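Local coordinates for protein exoribonuclease II, mitochondrial (Candida glabrata, PDB 6F3H) that degrades mitochondrial RNA in the 3' to 5' direction as the exoribonuclease subunit of the mtEXO degradosome, at residues 157-162 against 166-171; 245-250 against 357-362. The protein carries 1 engineered substitution. One frame throughout, in Å; residues are numbered along the deposited sequence.

Contact 1 of 2, residues 157-162 against 166-171; sequences RYLQDS and KHVNFM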
# COMPACT_ATOMS: atom_id res chain seq x y z
N ARG A 157 21.00 -16.65 -8.22
CA ARG A 157 22.39 -16.32 -7.95
C ARG A 157 22.75 -14.91 -8.42
O ARG A 157 23.59 -14.25 -7.80
CB ARG A 157 23.32 -17.36 -8.57
CG ARG A 157 24.54 -17.60 -7.71
CD ARG A 157 25.52 -18.57 -8.32
NE ARG A 157 25.41 -18.64 -9.78
CZ ARG A 157 25.25 -19.78 -10.45
NH1 ARG A 157 25.17 -19.78 -11.78
NH2 ARG A 157 25.20 -20.93 -9.79
N TYR A 158 22.09 -14.39 -9.45
CA TYR A 158 22.46 -13.07 -9.96
C TYR A 158 21.65 -11.94 -9.29
O TYR A 158 22.17 -10.83 -9.12
CB TYR A 158 22.30 -13.01 -11.48
CG TYR A 158 23.32 -13.85 -12.26
CD1 TYR A 158 23.12 -15.21 -12.48
CD2 TYR A 158 24.47 -13.27 -12.80
CE1 TYR A 158 24.04 -15.96 -13.19
CE2 TYR A 158 25.40 -14.02 -13.51
CZ TYR A 158 25.18 -15.36 -13.71
OH TYR A 158 26.08 -16.12 -14.42
N LEU A 159 20.39 -12.21 -8.95
CA LEU A 159 19.53 -11.19 -8.35
C LEU A 159 19.81 -10.98 -6.87
O LEU A 159 19.71 -9.87 -6.37
CB LEU A 159 18.07 -11.58 -8.52
CG LEU A 159 17.70 -11.81 -9.97
CD1 LEU A 159 16.21 -11.94 -10.10
CD2 LEU A 159 18.20 -10.66 -10.79
N GLN A 160 20.14 -12.06 -6.16
CA GLN A 160 20.38 -12.01 -4.73
C GLN A 160 21.37 -10.90 -4.39
O GLN A 160 22.25 -10.56 -5.18
CB GLN A 160 20.93 -13.38 -4.28
CG GLN A 160 21.21 -13.57 -2.80
CD GLN A 160 22.68 -13.80 -2.53
OE1 GLN A 160 23.51 -13.43 -3.35
NE2 GLN A 160 23.02 -14.41 -1.39
N ASP A 161 21.17 -10.28 -3.22
CA ASP A 161 22.18 -9.43 -2.61
C ASP A 161 22.59 -10.08 -1.30
O ASP A 161 21.73 -10.45 -0.49
CB ASP A 161 21.69 -8.00 -2.37
CG ASP A 161 22.82 -7.05 -1.91
OD1 ASP A 161 23.87 -7.53 -1.42
OD2 ASP A 161 22.69 -5.81 -2.12
N SER A 162 23.90 -10.23 -1.12
CA SER A 162 24.44 -10.91 0.04
C SER A 162 24.00 -10.30 1.38
O SER A 162 24.07 -10.98 2.41
CB SER A 162 25.96 -10.95 -0.07
OG SER A 162 26.54 -11.24 1.18
N LYS A 166 15.83 -8.40 -0.90
CA LYS A 166 15.78 -7.40 -1.98
C LYS A 166 14.69 -7.75 -2.98
O LYS A 166 14.69 -8.85 -3.55
CB LYS A 166 17.10 -7.29 -2.75
CG LYS A 166 16.87 -6.60 -4.08
CD LYS A 166 17.83 -6.99 -5.17
CE LYS A 166 18.85 -5.91 -5.39
NZ LYS A 166 19.83 -6.34 -6.43
N HIS A 167 13.79 -6.81 -3.24
CA HIS A 167 12.64 -7.09 -4.08
C HIS A 167 12.97 -6.99 -5.55
O HIS A 167 13.92 -6.32 -5.95
CB HIS A 167 11.49 -6.14 -3.77
CG HIS A 167 10.70 -6.53 -2.56
ND1 HIS A 167 9.39 -6.95 -2.62
CD2 HIS A 167 11.06 -6.60 -1.26
CE1 HIS A 167 8.97 -7.25 -1.41
NE2 HIS A 167 9.97 -7.05 -0.56
N VAL A 168 12.14 -7.64 -6.36
CA VAL A 168 12.18 -7.46 -7.81
C VAL A 168 10.76 -7.48 -8.34
O VAL A 168 9.90 -8.22 -7.86
CB VAL A 168 13.03 -8.52 -8.54
CG1 VAL A 168 14.38 -8.65 -7.92
CG2 VAL A 168 12.33 -9.84 -8.53
N ASN A 169 10.54 -6.64 -9.35
CA ASN A 169 9.29 -6.66 -10.08
C ASN A 169 9.04 -8.09 -10.52
O ASN A 169 9.95 -8.78 -10.98
CB ASN A 169 9.34 -5.73 -11.29
CG ASN A 169 8.09 -5.81 -12.15
OD1 ASN A 169 7.02 -6.20 -11.68
ND2 ASN A 169 8.24 -5.48 -13.44
N PHE A 170 7.83 -8.56 -10.29
CA PHE A 170 7.57 -9.93 -10.65
C PHE A 170 7.56 -10.12 -12.17
O PHE A 170 7.90 -11.20 -12.66
CB PHE A 170 6.26 -10.36 -10.04
CG PHE A 170 6.04 -11.80 -10.09
CD1 PHE A 170 6.58 -12.62 -9.12
CD2 PHE A 170 5.31 -12.36 -11.11
CE1 PHE A 170 6.39 -13.98 -9.16
CE2 PHE A 170 5.10 -13.73 -11.16
CZ PHE A 170 5.65 -14.54 -10.18
N MSE A 171 7.19 -9.09 -12.92
CA MSE A 171 7.08 -9.18 -14.37
C MSE A 171 8.42 -9.26 -15.02
O MSE A 171 8.66 -10.08 -15.90
CB MSE A 171 6.34 -7.98 -14.92
CG MSE A 171 4.90 -8.00 -14.54
SE MSE A 171 4.40 -9.87 -14.47
CE MSE A 171 2.49 -9.71 -14.20
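Leu159 and Lys166 each bury about the same area here, and they meet through a backbone carbonyl. The Lys166 side chain runs alongside Leu159 O. Its CD lies 3.6 Å from Leu159 O, and the ammonium NZ is 3.5 Å from the same oxygen. That is a close polar approach rather than a clear bond. The torsions explain the path. CG stands anti to the backbone N (chi1 162°), and a bend at chi3 (-104°) turns the end of the chain back toward the helix end. Leu159 is the last residue of helix 123-159, because Gln160 leaves helical geometry. The ammonium group therefore sits by the carbonyl end of a helix, where the helix dipole would probably favour a positive charge.

Val168 is the second partner of Leu159. One methyl of each meets the other: Leu159 CD1 and Val168 CG1 are 4.4 Å apart, a loose apolar contact. Their CA atoms lie 8.3 Å from each other, the closest CA pair across the two segments. A short loop joins the end of helix 123-159 to strand 166-169. This strand lies at the edge of a three-stranded antiparallel sheet, beside 242-248, which in turn lies beside 231-237. Helix 123-159 precedes the first strand, and the helices within 170-226 precede the other two. That topology is consistent with a winged-helix domain. Val168 also packs on Val248 of the neighbouring strand, while Leu159 reaches Ile199 of helix 193-200.

Asp161 lies in the loop, and its CB points toward the strand. Asp161 CB comes to 4.6 Å from Lys166 CE. The charges stay apart, with Asp161 OD2 5.2 Å from Lys166 NZ. Any attraction between them is long-range, and Asp161 OD2 makes its salt bridge with Arg163.

Contact 2 of 2, residues 245-250 against 357-362; sequences TVAVLP and NWDLNI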
# COMPACT_ATOMS: atom_id res chain seq x y z
N THR A 245 5.53 -8.01 -6.88
CA THR A 245 6.93 -8.05 -6.52
C THR A 245 7.15 -9.26 -5.65
O THR A 245 6.19 -9.85 -5.12
CB THR A 245 7.32 -6.75 -5.82
OG1 THR A 245 8.75 -6.67 -5.69
CG2 THR A 245 6.64 -6.70 -4.47
N VAL A 246 8.41 -9.66 -5.52
CA VAL A 246 8.80 -10.71 -4.59
C VAL A 246 10.21 -10.45 -4.10
O VAL A 246 11.08 -10.04 -4.86
CB VAL A 246 8.68 -12.10 -5.25
CG1 VAL A 246 9.57 -12.16 -6.48
CG2 VAL A 246 9.01 -13.21 -4.27
N ALA A 247 10.44 -10.71 -2.83
CA ALA A 247 11.77 -10.55 -2.28
C ALA A 247 12.67 -11.68 -2.75
O ALA A 247 12.24 -12.81 -2.93
CB ALA A 247 11.70 -10.52 -0.75
N VAL A 248 13.94 -11.35 -2.95
CA VAL A 248 14.98 -12.34 -3.23
C VAL A 248 15.85 -12.42 -1.99
O VAL A 248 16.70 -11.56 -1.76
CB VAL A 248 15.79 -11.96 -4.47
CG1 VAL A 248 16.77 -13.05 -4.82
CG2 VAL A 248 14.87 -11.63 -5.60
N LEU A 249 15.66 -13.44 -1.19
CA LEU A 249 16.35 -13.55 0.09
C LEU A 249 17.78 -14.05 -0.10
O LEU A 249 18.02 -14.90 -0.96
CB LEU A 249 15.59 -14.49 1.01
CG LEU A 249 14.10 -14.19 1.05
CD1 LEU A 249 13.40 -15.16 1.92
CD2 LEU A 249 13.87 -12.80 1.55
N PRO A 250 18.73 -13.56 0.69
CA PRO A 250 20.13 -13.93 0.48
C PRO A 250 20.40 -15.41 0.77
O PRO A 250 19.90 -16.00 1.74
CB PRO A 250 20.89 -13.02 1.45
CG PRO A 250 19.91 -12.83 2.57
CD PRO A 250 18.54 -12.80 1.94
N ASN A 357 9.89 -7.27 10.15
CA ASN A 357 9.55 -7.92 8.89
C ASN A 357 10.46 -7.42 7.77
O ASN A 357 10.71 -6.21 7.64
CB ASN A 357 8.08 -7.69 8.60
CG ASN A 357 7.64 -8.46 7.41
OD1 ASN A 357 8.16 -8.25 6.33
ND2 ASN A 357 6.69 -9.38 7.60
N TRP A 358 10.93 -8.35 6.94
CA TRP A 358 11.94 -8.02 5.93
C TRP A 358 11.35 -7.20 4.81
O TRP A 358 12.04 -6.38 4.21
CB TRP A 358 12.56 -9.29 5.36
CG TRP A 358 13.34 -10.10 6.36
CD1 TRP A 358 13.98 -9.64 7.46
CD2 TRP A 358 13.56 -11.52 6.35
NE1 TRP A 358 14.58 -10.67 8.15
CE2 TRP A 358 14.33 -11.84 7.48
CE3 TRP A 358 13.17 -12.56 5.49
CZ2 TRP A 358 14.73 -13.15 7.78
CZ3 TRP A 358 13.56 -13.86 5.79
CH2 TRP A 358 14.34 -14.14 6.92
N ASP A 359 10.07 -7.41 4.51
CA ASP A 359 9.43 -6.72 3.40
C ASP A 359 9.02 -5.31 3.82
O ASP A 359 9.15 -4.37 3.04
CB ASP A 359 8.25 -7.57 2.95
CG ASP A 359 8.70 -8.92 2.39
OD1 ASP A 359 9.89 -9.06 2.00
OD2 ASP A 359 7.89 -9.86 2.40
N LEU A 360 8.55 -5.16 5.06
CA LEU A 360 8.38 -3.83 5.63
C LEU A 360 9.67 -3.06 5.51
O LEU A 360 9.67 -1.88 5.15
CB LEU A 360 7.98 -3.96 7.08
CG LEU A 360 7.75 -2.63 7.78
CD1 LEU A 360 6.69 -1.88 7.02
CD2 LEU A 360 7.33 -2.89 9.21
N ASN A 361 10.79 -3.74 5.72
CA ASN A 361 12.09 -3.24 5.30
C ASN A 361 12.48 -1.95 6.01
O ASN A 361 13.01 -1.02 5.40
CB ASN A 361 12.10 -3.05 3.79
CG ASN A 361 13.48 -2.89 3.25
OD1 ASN A 361 14.47 -3.03 3.98
ND2 ASN A 361 13.57 -2.55 1.98
N ILE A 362 12.29 -1.91 7.32
CA ILE A 362 12.81 -0.85 8.18
C ILE A 362 14.30 -1.07 8.34
O ILE A 362 14.77 -2.21 8.20
CB ILE A 362 12.09 -0.87 9.54
CG1 ILE A 362 10.61 -0.55 9.39
CG2 ILE A 362 12.79 -0.07 10.60
CD1 ILE A 362 9.88 -0.62 10.68
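Leu249 and Trp358 make the apolar part of the contact. Both methyls of Leu249 reach the benzene part of the indole. Leu249 CD2 is 4.0 Å from Trp358 CE3, and Leu249 CD1 is 4.1 Å from Trp358 CZ3. The two side chains cross at about a right angle. In Trp358, CG lies anti to the carbonyl carbon (chi1 -64°), and chi2 of -29° sets the turn of the indole, whose CE3–CZ3 side meets the leucine.

The second touch is between a methyl and a carboxylate. Ala247 CB lies 3.6 Å from Asp359 OD1. This carboxylate is buried, and its polar partners come from other parts of the chain. Asp359 OD2 is hydrogen-bonded to Tyr235 OH, and Asp359 OD1 takes a weak bond from His167 NE2. The alanine methyl thus packs beside a carboxylate with one hydrogen bond at OD2 and a weak one at OD1.

Hydrogen bonds fix the shape of the loop. Asn357 OD1 accepts from Asp359 N at 2.8 Å, in the carbonyl plane, with an N-H...O angle of 145°. A weak bond from Leu360 N ends on the same oxygen. In the backbone, Asn361 N binds Asn357 O at 3.1 Å. Asn357 ND2 turns to Ala304 O, and Trp358 N to Asn306 OD1, so the loop is also tied to the chain around 304-306.

On the sheet side, Ala247 lies on strand 242-248 and Leu249 follows near its end. This strand is the middle one of the three-stranded sheet. Within the loop between helices 334-343 and 369-378, Asn357 makes an Asx turn.

How the contacts relate
The contacts come in series along the chain, contact 1 first. The centres of contact 1 and contact 2 are about 10 Å apart, on the same side of the chain's centre. They share one antiparallel sheet, in which strands 166-169 and 242-248 are neighbours. A probable hydrogen bond joins them at Lys166 O and Val248 N, 2.7 Å apart. His167 ND1 is hydrogen-bonded to Thr245 OG1. Contact 1 lies at the surface, contact 2 is buried. Together they bring helix 123-159 and the loop before helix 369-378 onto one three-stranded sheet, away from the magnesium site.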